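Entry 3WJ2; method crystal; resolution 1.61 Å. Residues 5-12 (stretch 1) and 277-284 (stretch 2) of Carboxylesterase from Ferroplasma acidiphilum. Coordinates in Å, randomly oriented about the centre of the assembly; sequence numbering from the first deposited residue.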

# COMPACT_ATOMS: atom_id res chain seq x y z
N ASN B 5 -5.58 0.04 12.91
CA ASN B 5 -4.42 -0.68 12.26
C ASN B 5 -3.33 -0.84 13.31
O ASN B 5 -3.60 -1.40 14.38
CB ASN B 5 -3.91 0.03 11.02
CG ASN B 5 -4.99 0.28 9.97
OD1 ASN B 5 -5.24 1.44 9.58
ND2 ASN B 5 -5.69 -0.81 9.55
N MET B 6 -2.07 -0.45 13.06
CA MET B 6 -1.09 -0.59 14.11
C MET B 6 -0.54 0.80 14.58
O MET B 6 0.67 0.99 14.71
CB MET B 6 0.06 -1.44 13.63
CG MET B 6 -0.35 -2.88 13.40
SD MET B 6 -0.86 -3.79 14.90
CE MET B 6 0.60 -4.33 15.78
N VAL B 7 -1.47 1.74 14.74
CA VAL B 7 -1.10 3.10 15.31
C VAL B 7 -0.34 2.89 16.62
O VAL B 7 -0.72 2.04 17.50
CB VAL B 7 -2.39 3.94 15.47
CG1 VAL B 7 -2.05 5.26 16.24
CG2 VAL B 7 -3.00 4.37 14.12
N ASP B 8 0.75 3.62 16.88
CA ASP B 8 1.57 3.45 18.10
C ASP B 8 0.61 3.71 19.33
O ASP B 8 -0.17 4.67 19.31
CB ASP B 8 2.69 4.55 18.10
CG ASP B 8 3.64 4.38 19.21
OD1 ASP B 8 3.18 4.35 20.43
OD2 ASP B 8 4.85 4.20 19.03
N PRO B 9 0.63 2.77 20.29
CA PRO B 9 -0.40 2.90 21.36
C PRO B 9 -0.25 4.13 22.20
O PRO B 9 -1.28 4.52 22.87
CB PRO B 9 -0.21 1.64 22.18
CG PRO B 9 0.37 0.58 21.08
CD PRO B 9 1.27 1.46 20.23
N ASP B 10 0.94 4.78 22.20
CA ASP B 10 1.07 6.11 22.78
C ASP B 10 0.03 7.12 22.31
O ASP B 10 -0.30 8.08 23.06
CB ASP B 10 2.47 6.72 22.61
CG ASP B 10 3.55 5.98 23.33
OD1 ASP B 10 3.29 5.19 24.27
OD2 ASP B 10 4.72 6.23 23.03
N PHE B 11 -0.55 6.97 21.13
CA PHE B 11 -1.58 7.93 20.67
C PHE B 11 -3.02 7.56 21.06
O PHE B 11 -3.94 8.24 20.66
CB PHE B 11 -1.53 8.07 19.13
CG PHE B 11 -0.19 8.60 18.68
CD1 PHE B 11 0.18 9.91 19.00
CD2 PHE B 11 0.66 7.80 17.89
CE1 PHE B 11 1.44 10.46 18.60
CE2 PHE B 11 1.96 8.32 17.49
CZ PHE B 11 2.31 9.65 17.83
N ASN B 12 -3.22 6.44 21.80
CA ASN B 12 -4.60 6.00 22.03
C ASN B 12 -5.38 7.10 22.79
O ASN B 12 -6.55 7.38 22.38
CB ASN B 12 -4.63 4.65 22.76
CG ASN B 12 -4.20 3.48 21.83
OD1 ASN B 12 -4.11 3.65 20.60
ND2 ASN B 12 -3.93 2.31 22.42
N ILE B 277 6.93 5.22 11.34
CA ILE B 277 6.09 3.99 11.40
C ILE B 277 5.20 4.10 12.66
O ILE B 277 5.68 4.43 13.75
CB ILE B 277 6.99 2.79 11.39
CG1 ILE B 277 7.60 2.68 9.97
CG2 ILE B 277 6.13 1.48 11.62
CD1 ILE B 277 8.89 1.82 10.00
N GLY B 278 3.92 3.89 12.45
CA GLY B 278 2.96 4.01 13.57
C GLY B 278 2.59 5.40 13.95
O GLY B 278 1.82 5.59 14.93
N MET B 279 3.11 6.44 13.30
CA MET B 279 2.78 7.80 13.72
C MET B 279 1.50 8.36 13.05
O MET B 279 1.03 7.84 12.01
CB MET B 279 3.93 8.75 13.29
CG MET B 279 5.27 8.34 13.88
SD MET B 279 5.21 8.80 15.70
CE MET B 279 5.34 7.18 16.46
N ILE B 280 0.89 9.39 13.70
CA ILE B 280 -0.33 10.02 13.21
C ILE B 280 -0.06 11.53 12.96
O ILE B 280 1.02 12.06 13.33
CB ILE B 280 -1.51 9.90 14.24
CG1 ILE B 280 -1.06 10.50 15.58
CG2 ILE B 280 -1.95 8.43 14.30
CD1 ILE B 280 -2.36 10.71 16.43
N HIS B 281 -0.99 12.24 12.33
CA HIS B 281 -0.81 13.69 12.11
C HIS B 281 -0.65 14.39 13.44
O HIS B 281 -1.25 13.99 14.44
CB HIS B 281 -2.01 14.29 11.37
CG HIS B 281 -1.64 15.58 10.67
ND1 HIS B 281 -1.94 16.86 11.14
CD2 HIS B 281 -0.99 15.74 9.51
CE1 HIS B 281 -1.50 17.73 10.28
NE2 HIS B 281 -0.93 17.11 9.28
N GLY B 282 0.30 15.30 13.51
CA GLY B 282 0.52 16.03 14.77
C GLY B 282 1.60 15.36 15.56
O GLY B 282 1.93 15.85 16.63
N SER B 283 2.25 14.29 15.05
CA SER B 283 3.20 13.50 15.85
C SER B 283 4.33 14.39 16.45
O SER B 283 4.71 14.19 17.59
CB SER B 283 3.83 12.39 15.07
OG SER B 283 4.39 12.99 13.87
N ALA B 284 4.86 15.35 15.70
CA ALA B 284 5.99 16.14 16.20
C ALA B 284 5.58 16.97 17.42
O ALA B 284 6.42 17.03 18.33
CB ALA B 284 6.52 17.02 15.08
O HOH W 1 5.08 2.64 16.11

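Residues 5-12 and 277-284 lie far apart in sequence but pack together through one direct hydrogen bond and a small apolar cluster, burying 329 Å² in total. Asn5 takes no part, and Met6 contributes mainly backbone: Met6 O lies 4.0 Å from Gly278 CA, while the end of its side chain leads away. The backbones come nearest by CA position at Val7 and Gly278, whose CA atoms are 4.5 Å apart. The valine side chain, set sideways with chi1 t, brings Val7 CG1 to 3.7 Å from Ile280 CG2.

Asp8 supplies the polar link. Asp8 N donates to Gly278 O at 3.0 Å, nearly linear at 171°. Glycine suits this close approach, since its positive phi is favourable without a side chain and a CB here would point toward stretch 1, about 3.5 Å from Asp8 N. The Asp8 carboxylate serves both local structure and the contact: Asp8 OD1 accepts from Asp10 N at 2.9 Å, and the O of water 1 lies 3.0 Å from Ile277 O and 3.3 Å from Asp8 OD2, the latter a weak contact, so it can link the stretches. Pro9 and Asp10 make no contact, but the backbone is held locally by Phe11 N, which donates to Asp8 O at 3.0 Å.

Phe11, buried and directed toward stretch 2, has the largest covered area, 92 Å². Ile280, with chi1 p, lays Ile280 CG1 over one ring face, 3.7 Å from the centroid of the Phe11 ring and 11° off the normal, a CH-pi contact. Met279 points its CB away, yet its flexible chain curls back to place Met279 SD at the ring edge, 3.7 Å from Phe11 CZ. Gly278 O also approaches the edge, 3.7 Å from Phe11 CE2. The flat aromatic ring thus offers both face and edge to its neighbours. Asn12 lies beyond the contact.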